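Local coordinates for protein RAP1B (Serratia marcescens, PDB 4AX2) that probably acts as a self-resistance (immunity) protein that protects Serratia marcescens from a toxin delivered by its own type VI secretion system, likely an amidase effector, at residues Ala26-Lys29 against Gln30-Tyr33; Lys38-Ala41 against Leu42-Leu46; Phe56-Asp59 against Ala60-Ala64. All blocks are in the same frame, centred on the assembly; numbering follows the deposited sequence. Where two conformers were deposited one is given.

The three contacts follow one another along the N-terminal half of an all-helical subunit: contact 1 ends the short helix 26-29, contact 2 is the middle of helix 33-49, and contact 3 lies on helix 55-67. Contacts 2 and 3, both buried and with centres 9 Å apart, pack side by side in the core: S43 O meets A60 CB at 3.4 Å, and S43 OG meets T63 CG2 at 3.6 Å. Contact 1 leans on contact 2 through M31 SD, 3.8 Å from E39 CG, whereas its nearest atoms stay about 7 Å from contact 3. All three touch the second subunit and so contribute to the dimer interface.

Contact 1: residues Ala26-Lys29 against Gln30-Tyr33; sequences AFIK and QMPY
I28 O is gripped from two directions, by the backbone N of M31 at 3.0 Å and by a water at 2.9 Å that also donates to M31 O. The M31 bond, an i to i+3 bond closing a beta-turn, is fairly straight at its hydrogen (159°), but N stands well above the carbonyl plane. The preceding i to i+4 bond, Q30 N to A26 O, is weak at 3.4 Å. The flexible thioether of M31 fills the angle between two apolar neighbours: CE lies obliquely to the F27 ring, 3.9 Å from CD2, while SD meets I28 CD1. CG of F27 sits between its own N and carbonyl carbon (chi1 79°), which brings the ring beneath I28 CG1 and alongside the methionine. A second water donates to F27 O. V36 of the next helix touches both I28 and M31, and R113 of the second subunit packs on F27. K29 makes a cation-pi contact with W136 of helix 136-140. Helix 26-29 thus ends in a type I beta-turn with K29 and Q30 at its corners, after which the chain runs extended through M31 to P32, the N-cap of helix 33-49.

Contact 2: residues Lys38-Ala41 against Leu42-Leu46; sequences KELA and LSRCL
This contact is a largely buried piece of the alpha-helix 33-49, close to the centre of the subunit, and its backbone follows the i to i+4 pattern from K38 O to L42 N through A41 O to C45 N. E39 O has two donors: S43 N at 3.0 Å and S43 OG at 2.9 Å, reaching it from opposite faces of the carbonyl plane. The serine hydroxyl lies anti to its own carbonyl carbon (chi1 -59°), which turns it back over the preceding helical turn. One residue further along, L40 and R44 run side by side, and L40 CD2 lies over one face of the guanidinium, toward its rim, 3.9 Å from NH1. The arginine chain bends at chi3, and its NH2 and NH1 bond to N65 and N83. C45 is disulfide-bonded to C111, tying this helix to helix 107-116. The E39 carboxylate bonds to H116 of the second subunit, where its charge could favour a protonated imidazole. Leucine therefore suits its place by covering an apolar face of the guanidinium while the N-H groups find polar partners, and serine suits a buried position because its hydroxyl is satisfied by E39 O within the helix and needs no polar partner from the neighbouring packing.

Contact 3: residues Phe56-Asp59 against Ala60-Ala64; sequences FSLD and AARTA. With EDO (1,2-ethanediol), chain H.
L58 extends CG anti to its backbone N (chi1 180°), and R62 keeps CG beside its own N (chi1 -71°) with the chain extended to NE; these torsions bring the leucine branch obliquely across the guanidinium. L58 CD2 lies over one face, offset toward the rim, 3.5 Å from R62 NH1, while CD1 approaches NE. The apolar branch thus covers the flat face and leaves the N-H edge for polar partners: NH1 bonds to S104 of the second subunit, and NH2 makes a weak bond of 3.2 Å to the O2 atom of an ethanediol, probably from the crystallisation liquor, which sits at the guanidinium edge in its plane. This is regular alpha-helix, part of helix 55-67, with i to i+4 backbone bonds from F56 O to A60 N through D59 O to T63 N. T63 also returns its hydroxyl to the i-4 carbonyl, OG1 lying 2.9 Å from D59 O on the face opposite to N. The D59 carboxylate instead crosses the interface, to T108 OG1 and V107 N of the second subunit. A60 places its CB over one face of the F56 ring, 4.2 Å from CZ; a methyl is small enough to leave room for A47 of helix 33-49, and F56 stacks on F56 of the second subunit.

Contact 1: residues Ala26-Lys29 against Gln30-Tyr33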
loop_
_atom_site.group_PDB
_atom_site.type_symbol
_atom_site.label_atom_id
_atom_site.label_comp_id
_atom_site.label_asym_id
_atom_site.label_seq_id
_atom_site.Cartn_x
_atom_site.Cartn_y
_atom_site.Cartn_z
ATOM N N ALA A 26 8.596 13.818 3.160
ATOM C CA ALA A 26 7.681 14.857 3.611
ATOM C C ALA A 26 6.305 14.275 3.926
ATOM O O ALA A 26 5.683 14.615 4.929
ATOM C CB ALA A 26 7.568 15.965 2.563
ATOM N N PHE A 27 5.819 13.374 3.073
ATOM C CA PHE A 27 4.485 12.823 3.289
ATOM C C PHE A 27 4.385 11.886 4.508
ATOM O O PHE A 27 3.312 11.740 5.087
ATOM C CB PHE A 27 3.958 12.144 2.001
ATOM C CG PHE A 27 4.507 10.777 1.747
ATOM C CD1 PHE A 27 5.772 10.606 1.195
ATOM C CD2 PHE A 27 3.732 9.652 1.980
ATOM C CE1 PHE A 27 6.270 9.333 0.943
ATOM C CE2 PHE A 27 4.226 8.385 1.734
ATOM C CZ PHE A 27 5.491 8.224 1.211
ATOM N N ILE A 28 5.495 11.269 4.897
ATOM C CA ILE A 28 5.563 10.405 6.092
ATOM C C ILE A 28 5.592 11.249 7.383
ATOM O O ILE A 28 4.962 10.917 8.403
ATOM C CB ILE A 28 6.840 9.516 6.034
ATOM C CG1 ILE A 28 6.835 8.581 4.817
ATOM C CG2 ILE A 28 6.994 8.647 7.287
ATOM C CD1 ILE A 28 5.664 7.624 4.840
ATOM N N LYS A 29 6.319 12.356 7.308
ATOM C CA LYS A 29 6.511 13.254 8.453
ATOM C C LYS A 29 5.220 13.939 8.891
ATOM O O LYS A 29 5.128 14.386 10.023
ATOM C CB LYS A 29 7.561 14.302 8.111
ATOM C CG LYS A 29 8.940 13.702 7.958
ATOM C CD LYS A 29 9.970 14.742 7.585
ATOM C CE LYS A 29 11.367 14.224 7.843
ATOM N NZ LYS A 29 12.404 15.188 7.369
ATOM N N GLN A 30 4.235 14.011 7.990
ATOM C CA GLN A 30 2.917 14.561 8.300
ATOM C C GLN A 30 1.915 13.514 8.835
ATOM O O GLN A 30 0.805 13.874 9.254
ATOM C CB GLN A 30 2.353 15.343 7.104
ATOM C CG GLN A 30 2.055 14.524 5.871
ATOM C CD GLN A 30 1.516 15.373 4.742
ATOM O OE1 GLN A 30 0.384 15.178 4.286
ATOM N NE2 GLN A 30 2.316 16.336 4.291
ATOM N N MET A 31 2.287 12.233 8.833
ATOM C CA MET A 31 1.368 11.165 9.249
ATOM C C MET A 31 1.334 10.998 10.749
ATOM O O MET A 31 2.365 11.081 11.385
ATOM C CB MET A 31 1.808 9.804 8.719
ATOM C CG MET A 31 1.525 9.573 7.265
ATOM S SD MET A 31 2.277 8.032 6.751
ATOM C CE MET A 31 1.758 8.163 5.027
ATOM N N PRO A 32 0.168 10.640 11.307
ATOM C CA PRO A 32 0.240 10.155 12.681
ATOM C C PRO A 32 1.130 8.926 12.749
ATOM O O PRO A 32 1.109 8.098 11.822
ATOM C CB PRO A 32 -1.209 9.794 13.001
ATOM C CG PRO A 32 -1.823 9.514 11.690
ATOM C CD PRO A 32 -1.175 10.465 10.726
ATOM N N TYR A 33 1.896 8.798 13.834
ATOM C CA TYR A 33 2.849 7.709 13.978
ATOM C C TYR A 33 2.252 6.301 13.753
ATOM O O TYR A 33 2.927 5.451 13.178
ATOM C CB TYR A 33 3.518 7.750 15.350
ATOM C CG TYR A 33 4.444 8.939 15.596
ATOM C CD1 TYR A 33 5.336 9.381 14.615
ATOM C CD2 TYR A 33 4.451 9.588 16.825
ATOM C CE1 TYR A 33 6.212 10.434 14.860
ATOM C CE2 TYR A 33 5.303 10.647 17.073
ATOM C CZ TYR A 33 6.182 11.069 16.097
ATOM O OH TYR A 33 7.039 12.112 16.362
HETATM O O HOH W 1 0.686 11.718 4.008
HETATM O O HOH W 2 5.133 11.183 11.279
#

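Contact 2: residues Lys38-Ala41 against Leu42-Leu46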
loop_
_atom_site.group_PDB
_atom_site.type_symbol
_atom_site.label_atom_id
_atom_site.label_comp_id
_atom_site.label_asym_id
_atom_site.label_seq_id
_atom_site.Cartn_x
_atom_site.Cartn_y
_atom_site.Cartn_z
ATOM N N LYS A 38 2.093 1.304 9.912
ATOM C CA LYS A 38 1.373 0.556 8.841
ATOM C C LYS A 38 2.120 0.625 7.513
ATOM O O LYS A 38 2.170 -0.354 6.792
ATOM C CB LYS A 38 -0.070 1.017 8.679
ATOM C CG LYS A 38 -0.898 0.842 9.942
ATOM C CD LYS A 38 -2.358 0.504 9.665
ATOM C CE LYS A 38 -3.128 1.620 8.954
ATOM N NZ LYS A 38 -4.515 1.213 8.508
ATOM N N GLU A 39 2.722 1.782 7.207
ATOM C CA GLU A 39 3.535 1.915 5.999
ATOM C C GLU A 39 4.718 0.957 6.060
ATOM O O GLU A 39 5.081 0.343 5.049
ATOM C CB GLU A 39 4.076 3.331 5.812
ATOM C CG GLU A 39 3.038 4.440 5.851
ATOM C CD GLU A 39 1.970 4.307 4.788
ATOM O OE1 GLU A 39 2.304 4.556 3.611
ATOM O OE2 GLU A 39 0.807 4.040 5.144
ATOM N N LEU A 40 5.343 0.852 7.235
ATOM C CA LEU A 40 6.461 -0.072 7.400
ATOM C C LEU A 40 5.977 -1.507 7.165
ATOM O O LEU A 40 6.597 -2.275 6.413
ATOM C CB LEU A 40 7.071 0.057 8.805
ATOM C CG LEU A 40 8.242 -0.855 9.173
ATOM C CD1 LEU A 40 9.049 -0.221 10.302
ATOM C CD2 LEU A 40 7.780 -2.255 9.584
ATOM N N ALA A 41 4.860 -1.849 7.803
ATOM C CA ALA A 41 4.307 -3.201 7.700
ATOM C C ALA A 41 3.953 -3.576 6.261
ATOM O O ALA A 41 4.294 -4.663 5.809
ATOM C CB ALA A 41 3.088 -3.365 8.613
ATOM N N LEU A 42 3.280 -2.679 5.555
ATOM C CA LEU A 42 2.936 -2.900 4.139
ATOM C C LEU A 42 4.201 -3.092 3.289
ATOM O O LEU A 42 4.310 -4.053 2.523
ATOM C CB LEU A 42 2.111 -1.704 3.640
ATOM C CG LEU A 42 1.753 -1.697 2.145
ATOM C CD1 LEU A 42 1.085 -3.002 1.707
ATOM C CD2 LEU A 42 0.868 -0.510 1.824
ATOM N N SER A 43 5.160 -2.176 3.430
ATOM C CA SER A 43 6.379 -2.227 2.631
ATOM C C SER A 43 7.140 -3.530 2.868
ATOM O O SER A 43 7.609 -4.164 1.933
ATOM C CB SER A 43 7.291 -1.020 2.932
ATOM O OG SER A 43 6.643 0.209 2.663
ATOM N N ARG A 44 7.256 -3.937 4.123
ATOM C CA ARG A 44 7.943 -5.194 4.432
ATOM C C ARG A 44 7.173 -6.425 3.962
ATOM O O ARG A 44 7.760 -7.374 3.489
ATOM C CB ARG A 44 8.266 -5.279 5.925
ATOM C CG ARG A 44 9.105 -6.503 6.260
ATOM C CD ARG A 44 9.601 -6.489 7.680
ATOM N NE ARG A 44 10.510 -5.381 7.937
ATOM C CZ ARG A 44 10.732 -4.865 9.141
ATOM N NH1 ARG A 44 10.118 -5.359 10.225
ATOM N NH2 ARG A 44 11.600 -3.873 9.268
ATOM N N CYS A 45 5.845 -6.391 4.037
ATOM C CA CYS A 45 5.035 -7.472 3.490
ATOM C C CYS A 45 5.340 -7.607 1.996
ATOM O O CYS A 45 5.591 -8.711 1.497
ATOM C CB CYS A 45 3.546 -7.187 3.730
ATOM S SG CYS A 45 2.428 -8.511 3.262
ATOM N N LEU A 46 5.362 -6.476 1.295
ATOM C CA LEU A 46 5.644 -6.476 -0.139
ATOM C C LEU A 46 7.046 -7.019 -0.428
ATOM O O LEU A 46 7.217 -7.789 -1.359
ATOM C CB LEU A 46 5.477 -5.071 -0.718
ATOM C CG LEU A 46 4.044 -4.535 -0.688
ATOM C CD1 LEU A 46 3.984 -3.043 -1.062
ATOM C CD2 LEU A 46 3.175 -5.364 -1.628
#

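Contact 3: residues Phe56-Asp59 against Ala60-Ala64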
loop_
_atom_site.group_PDB
_atom_site.type_symbol
_atom_site.label_atom_id
_atom_site.label_comp_id
_atom_site.label_asym_id
_atom_site.label_seq_id
_atom_site.Cartn_x
_atom_site.Cartn_y
_atom_site.Cartn_z
ATOM N N PHE A 56 13.143 -5.127 -6.759
ATOM C CA PHE A 56 11.913 -4.650 -6.111
ATOM C C PHE A 56 11.865 -5.021 -4.634
ATOM O O PHE A 56 11.642 -4.159 -3.804
ATOM C CB PHE A 56 10.617 -5.139 -6.774
ATOM C CG PHE A 56 9.403 -4.741 -5.987
ATOM C CD1 PHE A 56 8.972 -3.420 -5.996
ATOM C CD2 PHE A 56 8.768 -5.649 -5.146
ATOM C CE1 PHE A 56 7.894 -3.016 -5.217
ATOM C CE2 PHE A 56 7.699 -5.257 -4.353
ATOM C CZ PHE A 56 7.259 -3.925 -4.387
ATOM N N SER A 57 12.027 -6.302 -4.320
ATOM C CA SER A 57 12.006 -6.757 -2.926
ATOM C C SER A 57 12.984 -5.958 -2.070
ATOM O O SER A 57 12.659 -5.556 -0.948
ATOM C CB SER A 57 12.285 -8.265 -2.831
ATOM O OG SER A 57 12.275 -8.720 -1.471
ATOM N N LEU A 58 14.182 -5.712 -2.593
ATOM C CA LEU A 58 15.196 -4.972 -1.841
ATOM C C LEU A 58 14.770 -3.524 -1.610
ATOM O O LEU A 58 14.963 -2.956 -0.528
ATOM C CB LEU A 58 16.552 -5.040 -2.566
ATOM C CG LEU A 58 17.739 -4.318 -1.924
ATOM C CD1 LEU A 58 18.023 -4.830 -0.512
ATOM C CD2 LEU A 58 18.977 -4.459 -2.807
ATOM N N ASP A 59 14.190 -2.928 -2.641
ATOM C CA ASP A 59 13.651 -1.560 -2.568
ATOM C C ASP A 59 12.583 -1.452 -1.474
ATOM O O ASP A 59 12.640 -0.548 -0.645
ATOM C CB ASP A 59 13.059 -1.202 -3.940
ATOM C CG ASP A 59 12.594 0.245 -4.037
ATOM O OD1 ASP A 59 11.561 0.598 -3.414
ATOM O OD2 ASP A 59 13.220 1.004 -4.806
ATOM N N ALA A 60 11.633 -2.398 -1.467
ATOM C CA ALA A 60 10.564 -2.432 -0.472
ATOM C C ALA A 60 11.106 -2.620 0.957
ATOM O O ALA A 60 10.617 -1.986 1.902
ATOM C CB ALA A 60 9.543 -3.529 -0.825
ATOM N N ALA A 61 12.100 -3.496 1.107
ATOM C CA ALA A 61 12.745 -3.742 2.423
ATOM C C ALA A 61 13.387 -2.482 2.960
ATOM O O ALA A 61 13.182 -2.102 4.122
ATOM C CB ALA A 61 13.781 -4.859 2.307
ATOM N N ARG A 62 14.151 -1.812 2.109
ATOM C CA ARG A 62 14.822 -0.585 2.505
ATOM C C ARG A 62 13.841 0.529 2.814
ATOM O O ARG A 62 14.068 1.338 3.724
ATOM C CB ARG A 62 15.815 -0.164 1.415
ATOM C CG ARG A 62 17.032 -1.079 1.349
ATOM C CD ARG A 62 17.875 -0.812 0.111
ATOM N NE ARG A 62 19.179 -1.472 0.197
ATOM C CZ ARG A 62 20.037 -1.606 -0.814
ATOM N NH1 ARG A 62 19.755 -1.147 -2.034
ATOM N NH2 ARG A 62 21.201 -2.217 -0.601
ATOM N N THR A 63 12.764 0.603 2.041
ATOM C CA THR A 63 11.680 1.577 2.327
ATOM C C THR A 63 11.057 1.315 3.708
ATOM O O THR A 63 10.865 2.237 4.506
ATOM C CB THR A 63 10.591 1.488 1.246
ATOM O OG1 THR A 63 11.156 1.840 -0.025
ATOM C CG2 THR A 63 9.363 2.386 1.575
ATOM N N ALA A 64 10.751 0.051 3.986
ATOM C CA ALA A 64 10.227 -0.343 5.305
ATOM C C ALA A 64 11.180 0.082 6.409
ATOM O O ALA A 64 10.786 0.762 7.373
ATOM C CB ALA A 64 9.979 -1.846 5.366
HETATM C C1 EDO H . 20.586 -1.350 3.430
HETATM O O1 EDO H . 20.827 0.063 3.483
HETATM C C2 EDO H . 21.855 -2.075 2.953
HETATM O O2 EDO H . 21.527 -3.367 2.415
#